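Local coordinates for single-stranded DNA-binding protein WHY3, chloroplastic (Arabidopsis thaliana, PDB 4KOQ) that binds single-stranded DNA in chloroplasts and nucleus, keeping the plastid genome stable against illegitimate recombination and repressing transcription of the kinesin gene KP1, at residues Thr42-Leu47 / His157-Ser162; Phe9-Ser14 / Thr23-Ala28; Phe68-Thr73 / Lys105-Glu110. All blocks are in the same frame, centred on the assembly; numbering follows the deposited sequence.

Interaction 1 of 3, residues Thr42-Leu47 / His157-Ser162; sequences TKEGFL and HLIGWS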
ATOM      1  N   THR A  42       2.370  -0.746  24.299  1.00 34.75           N
ATOM      2  CA  THR A  42       3.352  -1.364  25.167  1.00 41.69           C
ATOM      3  C   THR A  42       3.991  -2.610  24.545  1.00 45.74           C
ATOM      4  O   THR A  42       5.045  -3.055  24.985  1.00 42.62           O
ATOM      5  CB  THR A  42       2.709  -1.777  26.487  1.00 44.62           C
ATOM      6  OG1 THR A  42       1.565  -2.595  26.223  1.00 42.37           O
ATOM      7  CG2 THR A  42       2.277  -0.532  27.275  1.00 43.18           C
ATOM      8  N   LYS A  43       3.348  -3.180  23.528  1.00 36.04           N
ATOM      9  CA  LYS A  43       3.939  -4.299  22.794  1.00 39.53           C
ATOM     10  C   LYS A  43       3.477  -4.270  21.328  1.00 25.80           C
ATOM     11  O   LYS A  43       2.305  -4.173  21.068  1.00 28.17           O
ATOM     12  CB  LYS A  43       3.524  -5.618  23.430  1.00 38.47           C
ATOM     13  CG  LYS A  43       4.268  -6.839  22.890  1.00 47.83           C
ATOM     14  CD  LYS A  43       3.713  -8.120  23.481  1.00 45.31           C
ATOM     15  CE  LYS A  43       4.713  -9.269  23.420  1.00 54.57           C
ATOM     16  NZ  LYS A  43       4.889  -9.808  22.050  1.00 59.91           N
ATOM     17  N   GLU A  44       4.427  -4.306  20.406  1.00 32.56           N
ATOM     18  CA  GLU A  44       4.108  -4.403  18.996  1.00 29.92           C
ATOM     19  C   GLU A  44       3.313  -5.648  18.726  1.00 25.65           C
ATOM     20  O   GLU A  44       3.417  -6.663  19.424  1.00 27.62           O
ATOM     21  CB  GLU A  44       5.373  -4.503  18.166  1.00 26.99           C
ATOM     22  CG  GLU A  44       6.259  -3.349  18.175  1.00 36.91           C
ATOM     23  CD  GLU A  44       7.462  -3.608  17.291  1.00 43.84           C
ATOM     24  OE1 GLU A  44       8.005  -4.768  17.306  1.00 34.82           O
ATOM     25  OE2 GLU A  44       7.819  -2.658  16.553  1.00 35.24           O
ATOM     26  N   GLY A  45       2.524  -5.583  17.670  1.00 24.68           N
ATOM     27  CA  GLY A  45       1.911  -6.757  17.122  1.00 18.75           C
ATOM     28  C   GLY A  45       2.929  -7.661  16.466  1.00 19.23           C
ATOM     29  O   GLY A  45       4.096  -7.306  16.339  1.00 20.99           O
ATOM     30  N   PHE A  46       2.489  -8.839  16.044  1.00 21.01           N
ATOM     31  CA  PHE A  46       3.403  -9.785  15.371  1.00 19.25           C
ATOM     32  C   PHE A  46       2.553 -10.753  14.580  1.00 21.04           C
ATOM     33  O   PHE A  46       1.320 -10.673  14.619  1.00 19.89           O
ATOM     34  CB  PHE A  46       4.275 -10.547  16.384  1.00 19.46           C
ATOM     35  CG  PHE A  46       3.487 -11.372  17.382  1.00 21.90           C
ATOM     36  CD1 PHE A  46       2.945 -10.770  18.502  1.00 24.98           C
ATOM     37  CD2 PHE A  46       3.311 -12.737  17.213  1.00 22.71           C
ATOM     38  CE1 PHE A  46       2.211 -11.522  19.434  1.00 31.15           C
ATOM     39  CE2 PHE A  46       2.584 -13.491  18.145  1.00 29.69           C
ATOM     40  CZ  PHE A  46       2.033 -12.866  19.254  1.00 29.89           C
ATOM     41  N   LEU A  47       3.210 -11.658  13.850  1.00 17.96           N
ATOM     42  CA  LEU A  47       2.523 -12.694  13.123  1.00 18.08           C
ATOM     43  C   LEU A  47       2.879 -14.047  13.722  1.00 20.02           C
ATOM     44  O   LEU A  47       4.062 -14.351  13.962  1.00 21.50           O
ATOM     45  CB  LEU A  47       2.966 -12.712  11.637  1.00 19.43           C
ATOM     46  CG  LEU A  47       2.598 -11.455  10.836  1.00 17.83           C
ATOM     47  CD1 LEU A  47       3.018 -11.563   9.384  1.00 22.86           C
ATOM     48  CD2 LEU A  47       1.127 -11.119  10.913  1.00 22.00           C
ATOM     49  N   HIS A 157      -0.284  -1.570  11.043  1.00 17.24           N
ATOM     50  CA  HIS A 157      -1.171  -1.967  12.123  1.00 16.45           C
ATOM     51  C   HIS A 157      -0.430  -2.553  13.274  1.00 22.51           C
ATOM     52  O   HIS A 157      -0.767  -2.274  14.424  1.00 22.16           O
ATOM     53  CB  HIS A 157      -2.186  -2.981  11.585  1.00 26.14           C
ATOM     54  CG  HIS A 157      -3.015  -2.422  10.480  1.00 30.48           C
ATOM     55  ND1 HIS A 157      -4.211  -1.775  10.709  1.00 43.99           N
ATOM     56  CD2 HIS A 157      -2.806  -2.376   9.142  1.00 23.88           C
ATOM     57  CE1 HIS A 157      -4.702  -1.351   9.555  1.00 42.35           C
ATOM     58  NE2 HIS A 157      -3.863  -1.688   8.591  1.00 32.37           N
ATOM     59  N   LEU A 158       0.607  -3.353  12.999  1.00 18.36           N
ATOM     60  CA  LEU A 158       1.341  -3.985  14.072  1.00 16.03           C
ATOM     61  C   LEU A 158       2.110  -2.992  14.933  1.00 20.31           C
ATOM     62  O   LEU A 158       2.361  -3.278  16.133  1.00 21.94           O
ATOM     63  CB  LEU A 158       2.295  -5.082  13.596  1.00 17.90           C
ATOM     64  CG  LEU A 158       1.674  -6.202  12.763  1.00 17.04           C
ATOM     65  CD1 LEU A 158       2.722  -7.229  12.368  1.00 16.79           C
ATOM     66  CD2 LEU A 158       0.504  -6.875  13.407  1.00 17.07           C
ATOM     67  N   ILE A 159       2.501  -1.873  14.338  1.00 19.58           N
ATOM     68  CA  ILE A 159       3.224  -0.838  15.076  1.00 18.46           C
ATOM     69  C   ILE A 159       2.289   0.251  15.637  1.00 24.84           C
ATOM     70  O   ILE A 159       2.748   1.231  16.221  1.00 21.69           O
ATOM     71  CB  ILE A 159       4.335  -0.204  14.255  1.00 19.61           C
ATOM     72  CG1 ILE A 159       3.780   0.576  13.078  1.00 20.90           C
ATOM     73  CG2 ILE A 159       5.299  -1.287  13.760  1.00 24.25           C
ATOM     74  CD1 ILE A 159       4.845   1.399  12.300  1.00 23.14           C
ATOM     75  N   GLY A 160       0.995   0.074  15.452  1.00 22.09           N
ATOM     76  CA  GLY A 160      -0.008   0.979  15.988  1.00 24.56           C
ATOM     77  C   GLY A 160      -0.305   2.227  15.210  1.00 29.65           C
ATOM     78  O   GLY A 160      -1.052   3.073  15.698  1.00 28.05           O
ATOM     79  N   TRP A 161       0.235   2.356  14.001  1.00 21.73           N
ATOM     80  CA  TRP A 161       0.072   3.573  13.251  1.00 23.51           C
ATOM     81  C   TRP A 161      -1.294   3.656  12.597  1.00 31.19           C
ATOM     82  O   TRP A 161      -1.703   4.715  12.176  1.00 29.02           O
ATOM     83  CB  TRP A 161       1.188   3.760  12.217  1.00 21.29           C
ATOM     84  CG  TRP A 161       2.488   4.205  12.849  1.00 19.82           C
ATOM     85  CD1 TRP A 161       2.848   4.097  14.146  1.00 19.81           C
ATOM     86  CD2 TRP A 161       3.557   4.873  12.192  1.00 19.48           C
ATOM     87  NE1 TRP A 161       4.117   4.612  14.338  1.00 22.26           N
ATOM     88  CE2 TRP A 161       4.564   5.099  13.146  1.00 21.47           C
ATOM     89  CE3 TRP A 161       3.776   5.266  10.886  1.00 18.30           C
ATOM     90  CZ2 TRP A 161       5.749   5.731  12.828  1.00 20.96           C
ATOM     91  CZ3 TRP A 161       4.959   5.892  10.570  1.00 21.57           C
ATOM     92  CH2 TRP A 161       5.920   6.134  11.545  1.00 21.58           C
ATOM     93  N   SER A 162      -2.026   2.553  12.532  1.00 28.95           N
ATOM     94  CA  SER A 162      -3.356   2.607  11.928  1.00 32.75           C
ATOM     95  C   SER A 162      -4.255   3.287  12.910  1.00 35.26           C
ATOM     96  O   SER A 162      -5.175   3.996  12.526  1.00 40.36           O
ATOM     97  CB  SER A 162      -3.893   1.217  11.615  1.00 33.03           C
ATOM     98  OG  SER A 162      -3.750   0.362  12.735  1.00 35.46           O
TER
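Leu158 lies over the backbone of Gly45 and Phe46, its CB 3.9 Å from Gly45 CA. One methyl, CD2, lies 3.8 Å from Phe46 N, while CD1 sits 4.0 Å from Phe46 CA and makes a looser contact with Leu47, whose CD2 is 4.4 Å from Leu158 CD1. Leu158 CB and CD2 both lie against Gly45 CA, and a side chain on Gly45 would run into Leu158 CD2. Beside this apolar patch the Leu158 carbonyl receives the N-H of Gly45: Gly45 N sits 2.8 Å from Leu158 O, in the carbonyl plane on a lone pair, in a nearly straight bond (164°). That carbonyl belongs to the last turn of helix 141-158, which ends in a Schellman motif with Gly160 at positive phi; the contact thus ties the helix C-terminus to the interruption in strand 39-56. Glu44 and Ile159 run side by side in the same direction, the carboxylate oxygen Glu44 OE2 lying 4.0 Å from the methyl Ile159 CG2. Glu44 CA also makes a C-H...O contact with Leu158 O. Val72 and Ile75 of helix 72-79 pack on Leu158 as well, and Phe164 of a neighbouring subunit touches the same leucine.

Interaction 2 of 3, residues Phe9-Ser14 / Thr23-Ala28; sequences FYVGHS and TIEPRA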
ATOM      1  N   PHE A   9     -12.226 -12.283  15.292  1.00 61.23           N
ATOM      2  CA  PHE A   9     -12.148 -12.792  13.920  1.00 53.79           C
ATOM      3  C   PHE A   9     -10.938 -13.727  13.744  1.00 44.70           C
ATOM      4  O   PHE A   9      -9.795 -13.338  13.973  1.00 48.87           O
ATOM      5  CB  PHE A   9     -12.068 -11.630  12.915  1.00 52.67           C
ATOM      6  CG  PHE A   9     -13.413 -11.080  12.495  1.00 52.73           C
ATOM      7  CD1 PHE A   9     -14.145 -11.685  11.487  1.00 54.70           C
ATOM      8  CD2 PHE A   9     -13.939  -9.949  13.101  1.00 66.31           C
ATOM      9  CE1 PHE A   9     -15.385 -11.179  11.096  1.00 54.99           C
ATOM     10  CE2 PHE A   9     -15.174  -9.444  12.715  1.00 64.12           C
ATOM     11  CZ  PHE A   9     -15.897 -10.062  11.711  1.00 60.96           C
ATOM     12  N   TYR A  10     -11.207 -14.963  13.347  1.00 33.42           N
ATOM     13  CA  TYR A  10     -10.165 -15.923  13.021  1.00 42.07           C
ATOM     14  C   TYR A  10      -9.949 -15.874  11.521  1.00 34.46           C
ATOM     15  O   TYR A  10     -10.804 -16.333  10.749  1.00 30.39           O
ATOM     16  CB  TYR A  10     -10.595 -17.333  13.389  1.00 44.62           C
ATOM     17  CG  TYR A  10     -10.624 -17.585  14.876  1.00 49.45           C
ATOM     18  CD1 TYR A  10      -9.449 -17.816  15.576  1.00 56.33           C
ATOM     19  CD2 TYR A  10     -11.820 -17.606  15.578  1.00 53.26           C
ATOM     20  CE1 TYR A  10      -9.456 -18.058  16.926  1.00 56.10           C
ATOM     21  CE2 TYR A  10     -11.837 -17.846  16.948  1.00 57.70           C
ATOM     22  CZ  TYR A  10     -10.645 -18.071  17.608  1.00 59.56           C
ATOM     23  OH  TYR A  10     -10.630 -18.322  18.964  1.00 65.98           O
ATOM     24  N   VAL A  11      -8.799 -15.346  11.128  1.00 32.31           N
ATOM     25  CA  VAL A  11      -8.538 -15.081   9.706  1.00 28.16           C
ATOM     26  C   VAL A  11      -7.132 -15.538   9.310  1.00 29.50           C
ATOM     27  O   VAL A  11      -6.446 -14.886   8.517  1.00 28.10           O
ATOM     28  CB  VAL A  11      -8.733 -13.569   9.390  1.00 25.97           C
ATOM     29  CG1 VAL A  11     -10.234 -13.185   9.524  1.00 29.43           C
ATOM     30  CG2 VAL A  11      -7.886 -12.704  10.278  1.00 29.49           C
ATOM     31  N   GLY A  12      -6.702 -16.675   9.857  1.00 28.01           N
ATOM     32  CA  GLY A  12      -5.448 -17.277   9.447  1.00 28.50           C
ATOM     33  C   GLY A  12      -5.378 -17.475   7.939  1.00 21.54           C
ATOM     34  O   GLY A  12      -6.338 -17.858   7.289  1.00 25.00           O
ATOM     35  N   HIS A  13      -4.229 -17.150   7.374  1.00 20.72           N
ATOM     36  CA  HIS A  13      -3.993 -17.386   5.973  1.00 20.25           C
ATOM     37  C   HIS A  13      -3.161 -18.656   5.868  1.00 21.48           C
ATOM     38  O   HIS A  13      -2.094 -18.739   6.445  1.00 19.90           O
ATOM     39  CB  HIS A  13      -3.298 -16.181   5.355  1.00 20.48           C
ATOM     40  CG  HIS A  13      -2.801 -16.409   3.962  1.00 20.97           C
ATOM     41  ND1 HIS A  13      -3.642 -16.607   2.883  1.00 22.52           N
ATOM     42  CD2 HIS A  13      -1.543 -16.495   3.480  1.00 24.08           C
ATOM     43  CE1 HIS A  13      -2.914 -16.795   1.795  1.00 24.84           C
ATOM     44  NE2 HIS A  13      -1.638 -16.742   2.132  1.00 24.62           N
ATOM     45  N   SER A  14      -3.677 -19.649   5.146  1.00 19.84           N
ATOM     46  CA  SER A  14      -3.009 -20.944   5.021  1.00 24.19           C
ATOM     47  C   SER A  14      -2.480 -21.330   3.630  1.00 25.82           C
ATOM     48  O   SER A  14      -3.058 -21.013   2.598  1.00 24.85           O
ATOM     49  CB  SER A  14      -3.971 -22.022   5.491  1.00 29.65           C
ATOM     50  OG  SER A  14      -4.396 -21.714   6.800  1.00 28.89           O
ATOM     51  N   THR A  23       0.037 -21.982   8.497  1.00 19.20           N
ATOM     52  CA  THR A  23      -0.992 -20.977   8.688  1.00 21.74           C
ATOM     53  C   THR A  23      -0.366 -19.777   9.386  1.00 20.51           C
ATOM     54  O   THR A  23       0.471 -19.920  10.269  1.00 22.31           O
ATOM     55  CB  THR A  23      -2.171 -21.526   9.555  1.00 28.37           C
ATOM     56  OG1 THR A  23      -2.686 -22.712   8.960  1.00 33.24           O
ATOM     57  CG2 THR A  23      -3.268 -20.537   9.637  1.00 23.29           C
ATOM     58  N   ILE A  24      -0.755 -18.587   8.950  1.00 19.61           N
ATOM     59  CA  ILE A  24      -0.209 -17.325   9.432  1.00 21.48           C
ATOM     60  C   ILE A  24      -1.339 -16.455   9.943  1.00 21.35           C
ATOM     61  O   ILE A  24      -2.265 -16.128   9.194  1.00 21.81           O
ATOM     62  CB  ILE A  24       0.505 -16.564   8.306  1.00 20.56           C
ATOM     63  CG1 ILE A  24       1.580 -17.476   7.710  1.00 19.41           C
ATOM     64  CG2 ILE A  24       1.126 -15.289   8.808  1.00 22.91           C
ATOM     65  CD1 ILE A  24       2.277 -16.914   6.521  1.00 27.43           C
ATOM     66  N   GLU A  25      -1.250 -16.104  11.219  1.00 22.07           N
ATOM     67  CA  GLU A  25      -2.297 -15.322  11.902  1.00 27.81           C
ATOM     68  C   GLU A  25      -1.758 -14.037  12.500  1.00 21.35           C
ATOM     69  O   GLU A  25      -0.800 -14.034  13.251  1.00 24.50           O
ATOM     70  CB  GLU A  25      -2.962 -16.124  13.034  1.00 34.43           C
ATOM     71  CG  GLU A  25      -4.143 -15.350  13.675  1.00 54.30           C
ATOM     72  CD  GLU A  25      -5.553 -15.900  13.368  1.00 54.46           C
ATOM     73  OE1 GLU A  25      -5.717 -17.145  13.405  1.00 64.91           O
ATOM     74  OE2 GLU A  25      -6.500 -15.081  13.110  1.00 38.31           O
ATOM     75  N   PRO A  26      -2.400 -12.919  12.197  1.00 19.34           N
ATOM     76  CA  PRO A  26      -1.909 -11.706  12.837  1.00 20.74           C
ATOM     77  C   PRO A  26      -2.348 -11.597  14.303  1.00 25.08           C
ATOM     78  O   PRO A  26      -3.383 -12.142  14.715  1.00 25.63           O
ATOM     79  CB  PRO A  26      -2.505 -10.593  11.983  1.00 24.78           C
ATOM     80  CG  PRO A  26      -3.541 -11.210  11.192  1.00 26.96           C
ATOM     81  CD  PRO A  26      -3.442 -12.656  11.201  1.00 24.51           C
ATOM     82  N   ARG A  27      -1.536 -10.894  15.073  1.00 23.57           N
ATOM     83  CA  ARG A  27      -1.780 -10.641  16.495  1.00 28.54           C
ATOM     84  C   ARG A  27      -1.587  -9.158  16.751  1.00 25.34           C
ATOM     85  O   ARG A  27      -0.585  -8.568  16.340  1.00 21.41           O
ATOM     86  CB  ARG A  27      -0.773 -11.417  17.327  1.00 23.73           C
ATOM     87  CG  ARG A  27      -0.966 -12.899  17.303  1.00 24.72           C
ATOM     88  CD  ARG A  27      -2.273 -13.239  18.015  1.00 36.17           C
ATOM     89  NE  ARG A  27      -2.388 -14.668  18.254  1.00 42.07           N
ATOM     90  CZ  ARG A  27      -3.243 -15.475  17.638  1.00 46.84           C
ATOM     91  NH1 ARG A  27      -4.097 -15.016  16.735  1.00 56.61           N
ATOM     92  NH2 ARG A  27      -3.254 -16.757  17.933  1.00 52.05           N
ATOM     93  N   ALA A  28      -2.543  -8.553  17.449  1.00 26.23           N
ATOM     94  CA  ALA A  28      -2.604  -7.101  17.579  1.00 25.73           C
ATOM     95  C   ALA A  28      -1.547  -6.571  18.530  1.00 25.05           C
ATOM     96  O   ALA A  28      -1.108  -7.288  19.409  1.00 27.62           O
ATOM     97  CB  ALA A  28      -4.001  -6.705  18.101  1.00 32.34           C
TER
HETATM   98  O   HOH W   1      -7.481 -18.426  12.090  1.00 47.39           O
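The N-terminal beta hairpin of the Whirly domain, formed by strands 9-16 and 20-33, brings His13 opposite Ile24 and Ser14 opposite Thr23. His13 and Ile24 are an antiparallel hydrogen-bonded pair: His13 N donates to Ile24 O at 2.9 Å and Ile24 N returns a bond to His13 O. In the adjoining non-hydrogen-bonded pair the two hydroxyls hydrogen-bond, Ser14 OG lying 2.9 Å from Thr23 OG1 with either a possible donor, and the Thr23 methyl CG2 comes to 3.3 Å from Ser14 OG. The side chains of His13 and Ile24 project from the other face of the sheet, where both touch Leu147 of helix 141-158. Regular pairing stops at Gly12, where a CB would collide with Thr23 CG2, and beyond it the Glu25 carboxylate takes over as bridge. With CG anti to the backbone N (chi1 -175°) and a bend at chi2 (109°), this side chain turns its carboxylate to the backbone of Val11 and Gly12. Val11 N reaches Glu25 OE2 at 3.0 Å, on the syn side and somewhat out of the carboxylate plane. A water accepts from Gly12 N at 2.9 Å and lies a short 2.5 Å from Glu25 OE1, to which it donates; OE1 also lies at the edge of the Tyr10 ring, near its plane. Beyond edge strand 9-16 the sheet runs on into a neighbouring subunit: Phe9 and Tyr10 pair in parallel with a strand of that subunit, whose Trp161 donates through NE1 to Val11 O.

Interaction 3 of 3, residues Phe68-Thr73 / Lys105-Glu110; sequences FSLSVT and KVLKVE. With PO4 (phosphate ion), chain B.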
ATOM      1  N   PHE A  68       6.043 -20.220  15.525  1.00 18.63           N
ATOM      2  CA  PHE A  68       7.111 -19.252  15.535  1.00 20.69           C
ATOM      3  C   PHE A  68       6.448 -17.880  15.456  1.00 20.20           C
ATOM      4  O   PHE A  68       5.514 -17.702  14.683  1.00 23.15           O
ATOM      5  CB  PHE A  68       8.051 -19.497  14.349  1.00 22.40           C
ATOM      6  CG  PHE A  68       9.363 -18.730  14.441  1.00 23.93           C
ATOM      7  CD1 PHE A  68      10.455 -19.302  15.067  1.00 22.46           C
ATOM      8  CD2 PHE A  68       9.515 -17.474  13.853  1.00 21.40           C
ATOM      9  CE1 PHE A  68      11.669 -18.634  15.144  1.00 21.05           C
ATOM     10  CE2 PHE A  68      10.736 -16.788  13.938  1.00 22.58           C
ATOM     11  CZ  PHE A  68      11.810 -17.381  14.601  1.00 22.47           C
ATOM     12  N   SER A  69       6.865 -16.950  16.307  1.00 19.41           N
ATOM     13  CA  SER A  69       6.322 -15.593  16.317  1.00 22.75           C
ATOM     14  C   SER A  69       7.187 -14.613  15.546  1.00 26.22           C
ATOM     15  O   SER A  69       8.246 -14.218  16.038  1.00 30.08           O
ATOM     16  CB  SER A  69       6.233 -15.104  17.762  1.00 28.75           C
ATOM     17  OG  SER A  69       5.329 -15.919  18.491  1.00 31.78           O
ATOM     18  N   LEU A  70       6.720 -14.175  14.379  1.00 19.59           N
ATOM     19  CA  LEU A  70       7.496 -13.278  13.537  1.00 21.31           C
ATOM     20  C   LEU A  70       7.285 -11.850  13.962  1.00 21.74           C
ATOM     21  O   LEU A  70       6.148 -11.370  13.916  1.00 20.95           O
ATOM     22  CB  LEU A  70       7.001 -13.363  12.087  1.00 25.99           C
ATOM     23  CG  LEU A  70       7.610 -14.223  11.001  1.00 37.82           C
ATOM     24  CD1 LEU A  70       7.054 -13.694   9.660  1.00 24.32           C
ATOM     25  CD2 LEU A  70       9.112 -14.215  11.001  1.00 28.13           C
ATOM     26  N   SER A  71       8.353 -11.184  14.380  1.00 22.20           N
ATOM     27  CA  SER A  71       8.302  -9.795  14.800  1.00 22.60           C
ATOM     28  C   SER A  71       8.208  -8.852  13.607  1.00 17.87           C
ATOM     29  O   SER A  71       8.483  -9.212  12.443  1.00 19.13           O
ATOM     30  CB  SER A  71       9.552  -9.440  15.597  1.00 25.12           C
ATOM     31  OG  SER A  71      10.642  -9.335  14.698  1.00 22.37           O
ATOM     32  N   VAL A  72       7.868  -7.606  13.909  1.00 17.98           N
ATOM     33  CA  VAL A  72       7.894  -6.549  12.905  1.00 17.21           C
ATOM     34  C   VAL A  72       9.209  -6.489  12.133  1.00 15.77           C
ATOM     35  O   VAL A  72       9.207  -6.370  10.908  1.00 18.50           O
ATOM     36  CB  VAL A  72       7.569  -5.218  13.609  1.00 22.89           C
ATOM     37  CG1 VAL A  72       7.964  -4.047  12.795  1.00 20.73           C
ATOM     38  CG2 VAL A  72       6.084  -5.190  13.975  1.00 18.35           C
ATOM     39  N   THR A  73      10.347  -6.531  12.831  1.00 18.19           N
ATOM     40  CA  THR A  73      11.648  -6.441  12.141  1.00 15.17           C
ATOM     41  C   THR A  73      11.863  -7.643  11.242  1.00 17.64           C
ATOM     42  O   THR A  73      12.337  -7.511  10.142  1.00 19.80           O
ATOM     43  CB  THR A  73      12.817  -6.334  13.152  1.00 19.93           C
ATOM     44  OG1 THR A  73      12.640  -5.144  13.927  1.00 23.05           O
ATOM     45  CG2 THR A  73      14.162  -6.265  12.444  1.00 22.47           C
ATOM     46  N   LYS A 105      14.481 -22.201  18.565  1.00 27.67           N
ATOM     47  CA  LYS A 105      13.630 -22.280  17.374  1.00 24.12           C
ATOM     48  C   LYS A 105      14.292 -21.444  16.323  1.00 19.63           C
ATOM     49  O   LYS A 105      14.635 -20.295  16.563  1.00 26.45           O
ATOM     50  CB  LYS A 105      12.248 -21.735  17.644  1.00 25.61           C
ATOM     51  CG  LYS A 105      11.450 -22.506  18.686  1.00 32.18           C
ATOM     52  CD  LYS A 105      10.028 -21.930  18.773  1.00 34.61           C
ATOM     53  CE  LYS A 105       9.119 -22.791  19.608  1.00 40.11           C
ATOM     54  NZ  LYS A 105       7.766 -22.237  19.615  1.00 32.44           N
ATOM     55  N   VAL A 106      14.461 -22.042  15.151  1.00 21.56           N
ATOM     56  CA  VAL A 106      15.097 -21.394  14.058  1.00 20.15           C
ATOM     57  C   VAL A 106      14.189 -21.437  12.852  1.00 22.53           C
ATOM     58  O   VAL A 106      13.802 -22.524  12.394  1.00 21.74           O
ATOM     59  CB  VAL A 106      16.398 -22.111  13.667  1.00 25.81           C
ATOM     60  CG1 VAL A 106      17.107 -21.306  12.585  1.00 25.04           C
ATOM     61  CG2 VAL A 106      17.297 -22.267  14.888  1.00 34.48           C
ATOM     62  N   LEU A 107      13.880 -20.258  12.321  1.00 20.99           N
ATOM     63  CA  LEU A 107      13.105 -20.178  11.079  1.00 20.79           C
ATOM     64  C   LEU A 107      14.069 -19.749  10.002  1.00 24.28           C
ATOM     65  O   LEU A 107      14.757 -18.761  10.159  1.00 21.21           O
ATOM     66  CB  LEU A 107      11.997 -19.140  11.173  1.00 20.24           C
ATOM     67  CG  LEU A 107      11.212 -18.966   9.872  1.00 22.77           C
ATOM     68  CD1 LEU A 107      10.406 -20.210   9.556  1.00 28.57           C
ATOM     69  CD2 LEU A 107      10.306 -17.770   9.913  1.00 26.99           C
ATOM     70  N   LYS A 108      14.161 -20.521   8.932  1.00 21.57           N
ATOM     71  CA  LYS A 108      14.982 -20.139   7.798  1.00 21.85           C
ATOM     72  C   LYS A 108      14.133 -20.027   6.541  1.00 22.51           C
ATOM     73  O   LYS A 108      13.248 -20.853   6.298  1.00 19.62           O
ATOM     74  CB  LYS A 108      16.115 -21.146   7.546  1.00 24.82           C
ATOM     75  CG  LYS A 108      17.115 -20.653   6.555  1.00 26.65           C
ATOM     76  CD  LYS A 108      18.359 -21.510   6.432  1.00 31.09           C
ATOM     77  CE  LYS A 108      19.411 -20.771   5.630  1.00 39.12           C
ATOM     78  NZ  LYS A 108      20.370 -21.719   5.016  1.00 35.63           N
ATOM     79  N   VAL A 109      14.399 -18.986   5.758  1.00 18.09           N
ATOM     80  CA  VAL A 109      13.748 -18.766   4.494  1.00 17.45           C
ATOM     81  C   VAL A 109      14.764 -18.637   3.370  1.00 21.38           C
ATOM     82  O   VAL A 109      15.631 -17.748   3.396  1.00 23.36           O
ATOM     83  CB  VAL A 109      12.816 -17.509   4.505  1.00 20.84           C
ATOM     84  CG1 VAL A 109      12.184 -17.360   3.156  1.00 23.19           C
ATOM     85  CG2 VAL A 109      11.736 -17.655   5.548  1.00 23.59           C
ATOM     86  N   GLU A 110      14.640 -19.518   2.383  1.00 21.46           N
ATOM     87  CA  GLU A 110      15.631 -19.679   1.340  1.00 22.55           C
ATOM     88  C   GLU A 110      15.001 -19.606  -0.028  1.00 25.17           C
ATOM     89  O   GLU A 110      13.850 -19.972  -0.209  1.00 24.97           O
ATOM     90  CB  GLU A 110      16.278 -21.060   1.449  1.00 31.65           C
ATOM     91  CG  GLU A 110      17.232 -21.247   2.573  1.00 32.98           C
ATOM     92  CD  GLU A 110      17.662 -22.707   2.694  1.00 45.72           C
ATOM     93  OE1 GLU A 110      16.794 -23.593   2.538  1.00 39.36           O
ATOM     94  OE2 GLU A 110      18.858 -22.966   2.942  1.00 43.06           O
TER
HETATM   95  P   PO4 B 301       8.389 -18.113  19.339  0.60 45.32           P
HETATM   96  O1  PO4 B 301       7.543 -19.250  18.846  0.60 45.46           O
HETATM   97  O2  PO4 B 301       9.419 -18.611  20.323  0.60 45.11           O
HETATM   98  O3  PO4 B 301       9.125 -17.429  18.239  0.60 21.01           O
HETATM   99  O4  PO4 B 301       7.478 -17.083  19.978  0.60 51.17           O
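The Phe68 ring is sandwiched between an anion and an aliphatic side chain. Phosphate O3 lies 3.9 Å above one face, offset toward the rim, while on the opposite face Leu107 CB sits 3.8 Å from the centroid of the Phe68 ring, a CH-pi contact only 9° off the normal. The ring of His91 also stacks with Phe68. Phe68 CG is anti to the backbone N (chi1 -167°), which carries the ring toward strand 103-111, and its edge meets the carbonyl of Lys105, with Phe68 CE1 3.7 Å from Lys105 O. Next to it Leu70 and Leu107 cross at about a right angle and touch through CD2 methyls, 3.9 Å apart. An alanine in place of Phe68 would probably open a gap over Leu107 CB and leave Lys105 O without the ring edge it meets. The phosphate, probably picked up from the crystallisation medium, accepts from Ser69 N through O3 and from Ser69 OG through O4. Lys105 NZ, 3.1 Å from phosphate O1, also bonds Val67 O, and His91 ND1 hydrogen-bonds the phosphate too. The strand segments 68-70 and 105-110 cross at 58°, a face-to-face packing of the two antiparallel sheets that, with the helices, build the Whirly fold.

Overall arrangement
All three contacts involve the sheet of strands 9-16, 20-33, 39-56 and 59-70, but in different ways. Interaction 2 joins two neighbouring strands within it and is only partly buried, with main-chain bonds, a hydroxyl pair and a water-bridged carboxylate. Interactions 1 and 3 are buried and largely apolar: interaction 1 sets a helix end against the broken strand 39-56 through one backbone bond, and interaction 3 packs this sheet on the other, with a bound phosphate beside the Phe68 ring. Interaction 1 touches both others directly, Phe46 O lying 2.9 Å from Arg27 N and Leu47 O 2.7 Å from Leu70 N, whereas interactions 2 and 3 stay about 6 Å apart at their nearest atoms.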